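Local coordinates for probable outer membrane protein (Pseudomonas aeruginosa, PDB 3DWO) that probably carries long-chain fatty acids and other hydrophobic compounds across the outer membrane through a FadL-type beta barrel, at residues A[28-40]-A[147-161]. Numbering follows the deposited sequence.
With C8E ((hydroxyethyloxy)tri(ethyloxy)octane), chain H.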
ATOM      1  N   SER A  28     -20.601  -0.306  -0.669  1.00 30.13           N
ATOM      2  CA  SER A  28     -19.236   0.115  -0.348  1.00 30.13           C
ATOM      3  C   SER A  28     -19.260   1.457   0.378  1.00 29.13           C
ATOM      4  O   SER A  28     -18.248   1.897   0.927  1.00 27.15           O
ATOM      5  CB  SER A  28     -18.391   0.245  -1.616  1.00 30.77           C
ATOM      6  OG  SER A  28     -18.870   1.293  -2.438  1.00 33.81           O
ATOM      7  N   ALA A  29     -20.419   2.106   0.374  1.00 27.95           N
ATOM      8  CA  ALA A  29     -20.571   3.393   1.041  1.00 29.90           C
ATOM      9  C   ALA A  29     -20.374   3.254   2.550  1.00 29.34           C
ATOM     10  O   ALA A  29     -20.044   4.218   3.232  1.00 29.07           O
ATOM     11  CB  ALA A  29     -21.956   3.974   0.747  1.00 31.11           C
ATOM     12  N   ALA A  30     -20.585   2.050   3.069  1.00 31.02           N
ATOM     13  CA  ALA A  30     -20.430   1.800   4.498  1.00 30.99           C
ATOM     14  C   ALA A  30     -19.060   2.272   4.998  1.00 31.73           C
ATOM     15  O   ALA A  30     -18.898   2.603   6.175  1.00 33.70           O
ATOM     16  CB  ALA A  30     -20.617   0.319   4.789  1.00 29.79           C
ATOM     17  N   PHE A  31     -18.079   2.320   4.102  1.00 29.83           N
ATOM     18  CA  PHE A  31     -16.739   2.752   4.487  1.00 29.45           C
ATOM     19  C   PHE A  31     -16.263   3.999   3.743  1.00 29.33           C
ATOM     20  O   PHE A  31     -15.849   4.977   4.361  1.00 29.18           O
ATOM     21  CB  PHE A  31     -15.734   1.615   4.262  1.00 28.56           C
ATOM     22  CG  PHE A  31     -14.303   2.004   4.521  1.00 28.63           C
ATOM     23  CD1 PHE A  31     -13.864   2.288   5.810  1.00 27.05           C
ATOM     24  CD2 PHE A  31     -13.394   2.102   3.469  1.00 27.50           C
ATOM     25  CE1 PHE A  31     -12.542   2.664   6.048  1.00 28.64           C
ATOM     26  CE2 PHE A  31     -12.069   2.479   3.697  1.00 29.19           C
ATOM     27  CZ  PHE A  31     -11.641   2.760   4.989  1.00 27.24           C
ATOM     28  N   ASN A  32     -16.332   3.955   2.418  1.00 29.96           N
ATOM     29  CA  ASN A  32     -15.873   5.052   1.573  1.00 31.53           C
ATOM     30  C   ASN A  32     -16.543   6.409   1.826  1.00 33.06           C
ATOM     31  O   ASN A  32     -15.864   7.435   1.895  1.00 33.08           O
ATOM     32  CB  ASN A  32     -15.982   4.610   0.116  1.00 31.63           C
ATOM     33  CG  ASN A  32     -15.127   3.373  -0.167  1.00 34.56           C
ATOM     34  OD1 ASN A  32     -13.927   3.367   0.112  1.00 33.39           O
ATOM     35  ND2 ASN A  32     -15.741   2.322  -0.708  1.00 34.22           N
ATOM     36  N   ASN A  33     -17.864   6.425   1.949  1.00 33.41           N
ATOM     37  CA  ASN A  33     -18.580   7.656   2.270  1.00 33.96           C
ATOM     38  C   ASN A  33     -19.862   7.205   2.942  1.00 33.70           C
ATOM     39  O   ASN A  33     -20.883   6.994   2.287  1.00 33.94           O
ATOM     40  CB  ASN A  33     -18.907   8.500   1.033  1.00 35.70           C
ATOM     41  CG  ASN A  33     -19.312   9.930   1.401  1.00 37.95           C
ATOM     42  OD1 ASN A  33     -20.042  10.149   2.372  1.00 38.20           O
ATOM     43  ND2 ASN A  33     -18.835  10.905   0.631  1.00 37.28           N
ATOM     44  N   PRO A  34     -19.818   7.037   4.271  1.00 33.07           N
ATOM     45  CA  PRO A  34     -20.981   6.598   5.045  1.00 32.03           C
ATOM     46  C   PRO A  34     -22.243   7.442   4.846  1.00 32.67           C
ATOM     47  O   PRO A  34     -23.356   6.936   4.963  1.00 32.27           O
ATOM     48  CB  PRO A  34     -20.461   6.614   6.487  1.00 32.11           C
ATOM     49  CG  PRO A  34     -19.397   7.675   6.462  1.00 32.70           C
ATOM     50  CD  PRO A  34     -18.696   7.393   5.157  1.00 32.10           C
ATOM     51  N   ALA A  35     -22.075   8.721   4.532  1.00 32.29           N
ATOM     52  CA  ALA A  35     -23.226   9.595   4.325  1.00 33.18           C
ATOM     53  C   ALA A  35     -24.143   9.097   3.206  1.00 33.81           C
ATOM     54  O   ALA A  35     -25.364   9.196   3.315  1.00 34.11           O
ATOM     55  CB  ALA A  35     -22.756  11.018   4.022  1.00 32.10           C
ATOM     56  N   ALA A  36     -23.557   8.555   2.140  1.00 33.27           N
ATOM     57  CA  ALA A  36     -24.327   8.058   1.001  1.00 34.35           C
ATOM     58  C   ALA A  36     -25.249   6.910   1.392  1.00 35.91           C
ATOM     59  O   ALA A  36     -26.167   6.540   0.655  1.00 36.47           O
ATOM     60  CB  ALA A  36     -23.382   7.614  -0.113  1.00 32.93           C
ATOM     61  N   MET A  37     -24.996   6.351   2.564  1.00 36.61           N
ATOM     62  CA  MET A  37     -25.776   5.241   3.087  1.00 37.59           C
ATOM     63  C   MET A  37     -27.222   5.685   3.360  1.00 38.51           C
ATOM     64  O   MET A  37     -28.154   4.878   3.346  1.00 38.34           O
ATOM     65  CB  MET A  37     -25.106   4.766   4.374  1.00 36.98           C
ATOM     66  CG  MET A  37     -25.129   3.284   4.615  1.00 38.00           C
ATOM     67  SD  MET A  37     -23.836   2.820   5.785  1.00 32.89           S
ATOM     68  CE  MET A  37     -24.066   4.017   7.093  1.00 33.27           C
ATOM     69  N   ALA A  38     -27.398   6.980   3.600  1.00 39.10           N
ATOM     70  CA  ALA A  38     -28.709   7.541   3.895  1.00 40.33           C
ATOM     71  C   ALA A  38     -29.667   7.476   2.707  1.00 41.16           C
ATOM     72  O   ALA A  38     -30.854   7.760   2.845  1.00 39.57           O
ATOM     73  CB  ALA A  38     -28.555   8.985   4.362  1.00 39.15           C
ATOM     74  N   PHE A  39     -29.155   7.095   1.544  1.00 42.33           N
ATOM     75  CA  PHE A  39     -29.984   7.016   0.353  1.00 43.31           C
ATOM     76  C   PHE A  39     -30.135   5.599  -0.171  1.00 44.39           C
ATOM     77  O   PHE A  39     -30.632   5.385  -1.275  1.00 44.60           O
ATOM     78  CB  PHE A  39     -29.417   7.947  -0.716  1.00 42.98           C
ATOM     79  CG  PHE A  39     -29.456   9.389  -0.316  1.00 44.10           C
ATOM     80  CD1 PHE A  39     -30.657  10.095  -0.328  1.00 45.15           C
ATOM     81  CD2 PHE A  39     -28.311  10.028   0.146  1.00 44.29           C
ATOM     82  CE1 PHE A  39     -30.717  11.418   0.119  1.00 45.32           C
ATOM     83  CE2 PHE A  39     -28.358  11.347   0.595  1.00 44.37           C
ATOM     84  CZ  PHE A  39     -29.565  12.044   0.583  1.00 45.08           C
ATOM     85  N   ILE A  40     -29.699   4.632   0.629  1.00 46.44           N
ATOM     86  CA  ILE A  40     -29.820   3.225   0.268  1.00 47.84           C
ATOM     87  C   ILE A  40     -31.102   2.768   0.947  1.00 50.26           C
ATOM     88  O   ILE A  40     -31.169   2.669   2.172  1.00 50.87           O
ATOM     89  CB  ILE A  40     -28.608   2.408   0.771  1.00 45.78           C
ATOM     90  CG1 ILE A  40     -27.375   2.774  -0.061  1.00 44.92           C
ATOM     91  CG2 ILE A  40     -28.898   0.918   0.681  1.00 44.22           C
ATOM     92  CD1 ILE A  40     -26.108   2.067   0.349  1.00 43.45           C
ATOM     93  N   THR A 147     -14.916  -2.313   9.985  1.00 31.34           N
ATOM     94  CA  THR A 147     -15.553  -1.015  10.155  1.00 32.81           C
ATOM     95  C   THR A 147     -17.008  -0.999  10.603  1.00 32.15           C
ATOM     96  O   THR A 147     -17.761  -1.938  10.369  1.00 32.94           O
ATOM     97  CB  THR A 147     -15.451  -0.224   8.824  1.00 33.82           C
ATOM     98  OG1 THR A 147     -14.074   0.042   8.534  1.00 37.26           O
ATOM     99  CG2 THR A 147     -16.195   1.078   8.905  1.00 37.89           C
ATOM    100  N   GLY A 148     -17.384   0.099  11.249  1.00 31.99           N
ATOM    101  CA  GLY A 148     -18.745   0.302  11.706  1.00 31.22           C
ATOM    102  C   GLY A 148     -19.063   1.763  11.428  1.00 32.52           C
ATOM    103  O   GLY A 148     -18.289   2.646  11.808  1.00 32.58           O
ATOM    104  N   SER A 149     -20.175   2.039  10.752  1.00 30.84           N
ATOM    105  CA  SER A 149     -20.512   3.425  10.452  1.00 31.11           C
ATOM    106  C   SER A 149     -21.991   3.727  10.595  1.00 31.97           C
ATOM    107  O   SER A 149     -22.832   2.825  10.647  1.00 31.21           O
ATOM    108  CB  SER A 149     -20.055   3.796   9.039  1.00 30.35           C
ATOM    109  OG  SER A 149     -20.738   3.023   8.069  1.00 32.51           O
ATOM    110  N   LEU A 150     -22.298   5.017  10.638  1.00 32.57           N
ATOM    111  CA  LEU A 150     -23.666   5.469  10.801  1.00 33.43           C
ATOM    112  C   LEU A 150     -23.924   6.664   9.891  1.00 33.16           C
ATOM    113  O   LEU A 150     -23.051   7.514   9.720  1.00 32.37           O
ATOM    114  CB  LEU A 150     -23.877   5.879  12.258  1.00 33.85           C
ATOM    115  CG  LEU A 150     -25.251   5.688  12.889  1.00 36.97           C
ATOM    116  CD1 LEU A 150     -25.625   4.205  12.862  1.00 35.63           C
ATOM    117  CD2 LEU A 150     -25.218   6.211  14.323  1.00 36.52           C
ATOM    118  N   SER A 151     -25.116   6.728   9.306  1.00 33.34           N
ATOM    119  CA  SER A 151     -25.463   7.856   8.449  1.00 35.60           C
ATOM    120  C   SER A 151     -26.719   8.533   8.982  1.00 37.22           C
ATOM    121  O   SER A 151     -27.600   7.880   9.543  1.00 37.17           O
ATOM    122  CB  SER A 151     -25.703   7.402   7.009  1.00 34.48           C
ATOM    123  OG  SER A 151     -26.884   6.635   6.913  1.00 33.68           O
ATOM    124  N   PHE A 152     -26.789   9.847   8.814  1.00 38.96           N
ATOM    125  CA  PHE A 152     -27.941  10.614   9.268  1.00 41.09           C
ATOM    126  C   PHE A 152     -28.443  11.527   8.158  1.00 41.09           C
ATOM    127  O   PHE A 152     -27.712  12.386   7.670  1.00 40.38           O
ATOM    128  CB  PHE A 152     -27.575  11.448  10.498  1.00 41.08           C
ATOM    129  CG  PHE A 152     -28.690  12.332  10.983  1.00 43.64           C
ATOM    130  CD1 PHE A 152     -28.658  13.703  10.754  1.00 44.02           C
ATOM    131  CD2 PHE A 152     -29.779  11.791  11.662  1.00 44.26           C
ATOM    132  CE1 PHE A 152     -29.697  14.527  11.196  1.00 45.16           C
ATOM    133  CE2 PHE A 152     -30.823  12.603  12.108  1.00 45.18           C
ATOM    134  CZ  PHE A 152     -30.783  13.972  11.875  1.00 44.42           C
ATOM    135  N   LYS A 153     -29.694  11.329   7.756  1.00 42.07           N
ATOM    136  CA  LYS A 153     -30.283  12.146   6.708  1.00 44.00           C
ATOM    137  C   LYS A 153     -30.817  13.459   7.280  1.00 45.79           C
ATOM    138  O   LYS A 153     -31.702  13.461   8.134  1.00 47.09           O
ATOM    139  CB  LYS A 153     -31.406  11.375   6.008  1.00 43.59           C
ATOM    140  CG  LYS A 153     -32.003  12.119   4.828  1.00 44.24           C
ATOM    141  CD  LYS A 153     -32.546  11.177   3.763  1.00 43.74           C
ATOM    142  CE  LYS A 153     -33.714  10.355   4.269  1.00 43.78           C
ATOM    143  NZ  LYS A 153     -34.245   9.462   3.200  1.00 44.30           N
ATOM    144  N   VAL A 154     -30.259  14.573   6.814  1.00 47.26           N
ATOM    145  CA  VAL A 154     -30.670  15.898   7.268  1.00 48.70           C
ATOM    146  C   VAL A 154     -31.859  16.375   6.443  1.00 50.42           C
ATOM    147  O   VAL A 154     -32.849  16.862   6.984  1.00 50.61           O
ATOM    148  CB  VAL A 154     -29.523  16.916   7.113  1.00 48.45           C
ATOM    149  CG1 VAL A 154     -29.967  18.282   7.618  1.00 48.73           C
ATOM    150  CG2 VAL A 154     -28.297  16.436   7.869  1.00 46.37           C
ATOM    151  N   ASN A 155     -31.733  16.238   5.126  1.00 52.48           N
ATOM    152  CA  ASN A 155     -32.774  16.614   4.171  1.00 54.67           C
ATOM    153  C   ASN A 155     -32.854  15.498   3.151  1.00 55.13           C
ATOM    154  O   ASN A 155     -32.171  14.482   3.273  1.00 54.88           O
ATOM    155  CB  ASN A 155     -32.418  17.901   3.416  1.00 55.56           C
ATOM    156  CG  ASN A 155     -32.303  19.098   4.321  1.00 57.93           C
ATOM    157  OD1 ASN A 155     -33.158  19.328   5.174  1.00 60.40           O
ATOM    158  ND2 ASN A 155     -31.247  19.883   4.134  1.00 58.73           N
ATOM    159  N   ASP A 156     -33.681  15.696   2.133  1.00 55.48           N
ATOM    160  CA  ASP A 156     -33.816  14.711   1.076  1.00 55.30           C
ATOM    161  C   ASP A 156     -32.755  15.055   0.039  1.00 53.72           C
ATOM    162  O   ASP A 156     -32.675  14.434  -1.020  1.00 53.96           O
ATOM    163  CB  ASP A 156     -35.212  14.789   0.455  1.00 58.11           C
ATOM    164  CG  ASP A 156     -36.317  14.602   1.481  1.00 60.93           C
ATOM    165  OD1 ASP A 156     -36.344  13.541   2.144  1.00 62.24           O
ATOM    166  OD2 ASP A 156     -37.157  15.516   1.627  1.00 62.97           O
ATOM    167  N   ASN A 157     -31.938  16.054   0.363  1.00 52.14           N
ATOM    168  CA  ASN A 157     -30.874  16.508  -0.530  1.00 51.67           C
ATOM    169  C   ASN A 157     -29.522  16.566   0.177  1.00 49.21           C
ATOM    170  O   ASN A 157     -28.517  16.945  -0.426  1.00 48.01           O
ATOM    171  CB  ASN A 157     -31.197  17.906  -1.070  1.00 52.84           C
ATOM    172  CG  ASN A 157     -32.628  18.033  -1.542  1.00 55.73           C
ATOM    173  OD1 ASN A 157     -33.083  17.269  -2.396  1.00 57.45           O
ATOM    174  ND2 ASN A 157     -33.349  19.000  -0.986  1.00 55.97           N
ATOM    175  N   PHE A 158     -29.495  16.190   1.451  1.00 46.37           N
ATOM    176  CA  PHE A 158     -28.255  16.247   2.209  1.00 45.19           C
ATOM    177  C   PHE A 158     -28.223  15.276   3.383  1.00 43.69           C
ATOM    178  O   PHE A 158     -29.227  15.063   4.061  1.00 42.69           O
ATOM    179  CB  PHE A 158     -28.044  17.669   2.726  1.00 45.63           C
ATOM    180  CG  PHE A 158     -26.701  17.892   3.346  1.00 46.61           C
ATOM    181  CD1 PHE A 158     -25.564  17.986   2.554  1.00 47.64           C
ATOM    182  CD2 PHE A 158     -26.570  18.010   4.723  1.00 47.18           C
ATOM    183  CE1 PHE A 158     -24.311  18.195   3.125  1.00 47.86           C
ATOM    184  CE2 PHE A 158     -25.322  18.219   5.304  1.00 48.02           C
ATOM    185  CZ  PHE A 158     -24.191  18.312   4.505  1.00 47.70           C
ATOM    186  N   SER A 159     -27.056  14.693   3.618  1.00 41.86           N
ATOM    187  CA  SER A 159     -26.877  13.751   4.712  1.00 40.04           C
ATOM    188  C   SER A 159     -25.431  13.768   5.177  1.00 39.70           C
ATOM    189  O   SER A 159     -24.543  14.247   4.472  1.00 39.64           O
ATOM    190  CB  SER A 159     -27.254  12.334   4.273  1.00 39.51           C
ATOM    191  OG  SER A 159     -26.390  11.858   3.256  1.00 39.13           O
ATOM    192  N   LEU A 160     -25.206  13.239   6.372  1.00 38.85           N
ATOM    193  CA  LEU A 160     -23.877  13.176   6.950  1.00 37.49           C
ATOM    194  C   LEU A 160     -23.596  11.737   7.351  1.00 37.10           C
ATOM    195  O   LEU A 160     -24.517  10.926   7.465  1.00 36.43           O
ATOM    196  CB  LEU A 160     -23.795  14.094   8.172  1.00 37.97           C
ATOM    197  CG  LEU A 160     -24.177  15.555   7.902  1.00 36.73           C
ATOM    198  CD1 LEU A 160     -24.165  16.339   9.198  1.00 35.93           C
ATOM    199  CD2 LEU A 160     -23.208  16.158   6.904  1.00 35.92           C
ATOM    200  N   GLY A 161     -22.322  11.422   7.559  1.00 36.10           N
ATOM    201  CA  GLY A 161     -21.958  10.070   7.941  1.00 34.59           C
ATOM    202  C   GLY A 161     -20.688  10.054   8.758  1.00 34.33           C
ATOM    203  O   GLY A 161     -19.843  10.934   8.615  1.00 33.91           O
TER
HETATM  204  C2  C8E H 458     -17.002   9.107  15.920  1.00 63.96           C
HETATM  205  C3  C8E H 458     -17.330   8.164  14.854  1.00 63.93           C
HETATM  206  C4  C8E H 458     -18.727   7.813  15.013  1.00 64.22           C
HETATM  207  C5  C8E H 458     -18.903   6.383  14.677  1.00 63.43           C
HETATM  208  C6  C8E H 458     -20.151   5.899  15.235  1.00 63.05           C
HETATM  209  C7  C8E H 458     -20.442   4.832  14.295  1.00 63.06           C
HETATM  210  C8  C8E H 458     -20.641   3.580  15.047  1.00 63.03           C
HETATM  211  O9  C8E H 458     -20.218   2.292  14.656  1.00 64.76           O
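Ser149 and Ser159, on neighbouring antiparallel strands of the barrel wall, each give a hydroxyl proton to a backbone carbonyl of 28-40, and these two bonds pin that segment to the lumenal face of the 147-161 hairpin. Ser149 OG donates to Ala30 O at 2.7 Å, in the carbonyl plane and on a lone pair (C=O...donor angle 129°). The bond from Ser159 OG to Ala35 O is built differently: the donor stands 57° above the carbonyl plane, while Ala38 N reaches the same oxygen from the opposite face. With chi1 near +64°, each hydroxyl sits between its own backbone N and carbonyl carbon and projects off the strand toward 28-40.

Packing is tight where small residues let the backbones close up. Ala35 CA comes within 3.9 Å of Gly161 CA, and Pro34 CG rests on the backbone of Gly161, 3.5 Å from Gly161 C. Ala38 CB butts against Ser159 CB at 3.6 Å, and Phe39 CE2 closes to 3.3 Å from Ser159 OG. Met37, bent at chi3, brings CE back alongside the strand, 3.6 Å from Ser149 OG. At the end away from the turn, the Phe31 and Thr147 side chains cross at about a right angle; Thr147 OG1, buried without a polar partner in the model, lies oblique to the ring, which Phe215 and His233 meet edge-to-face.

Toward the 154-157 turn the contact loosens. The Phe39 ring stands beside the turn with Phe158 N at its edge; its CE1 end is 4.1 Å from Lys153 CD and meets the exposed Asp156 through Asp156 O. Leu150 and Leu160 point out of the barrel, and detergent lies beside Gly148. An N-terminal plug segment held against the inner wall of a transmembrane beta barrel is characteristic of the FadL family.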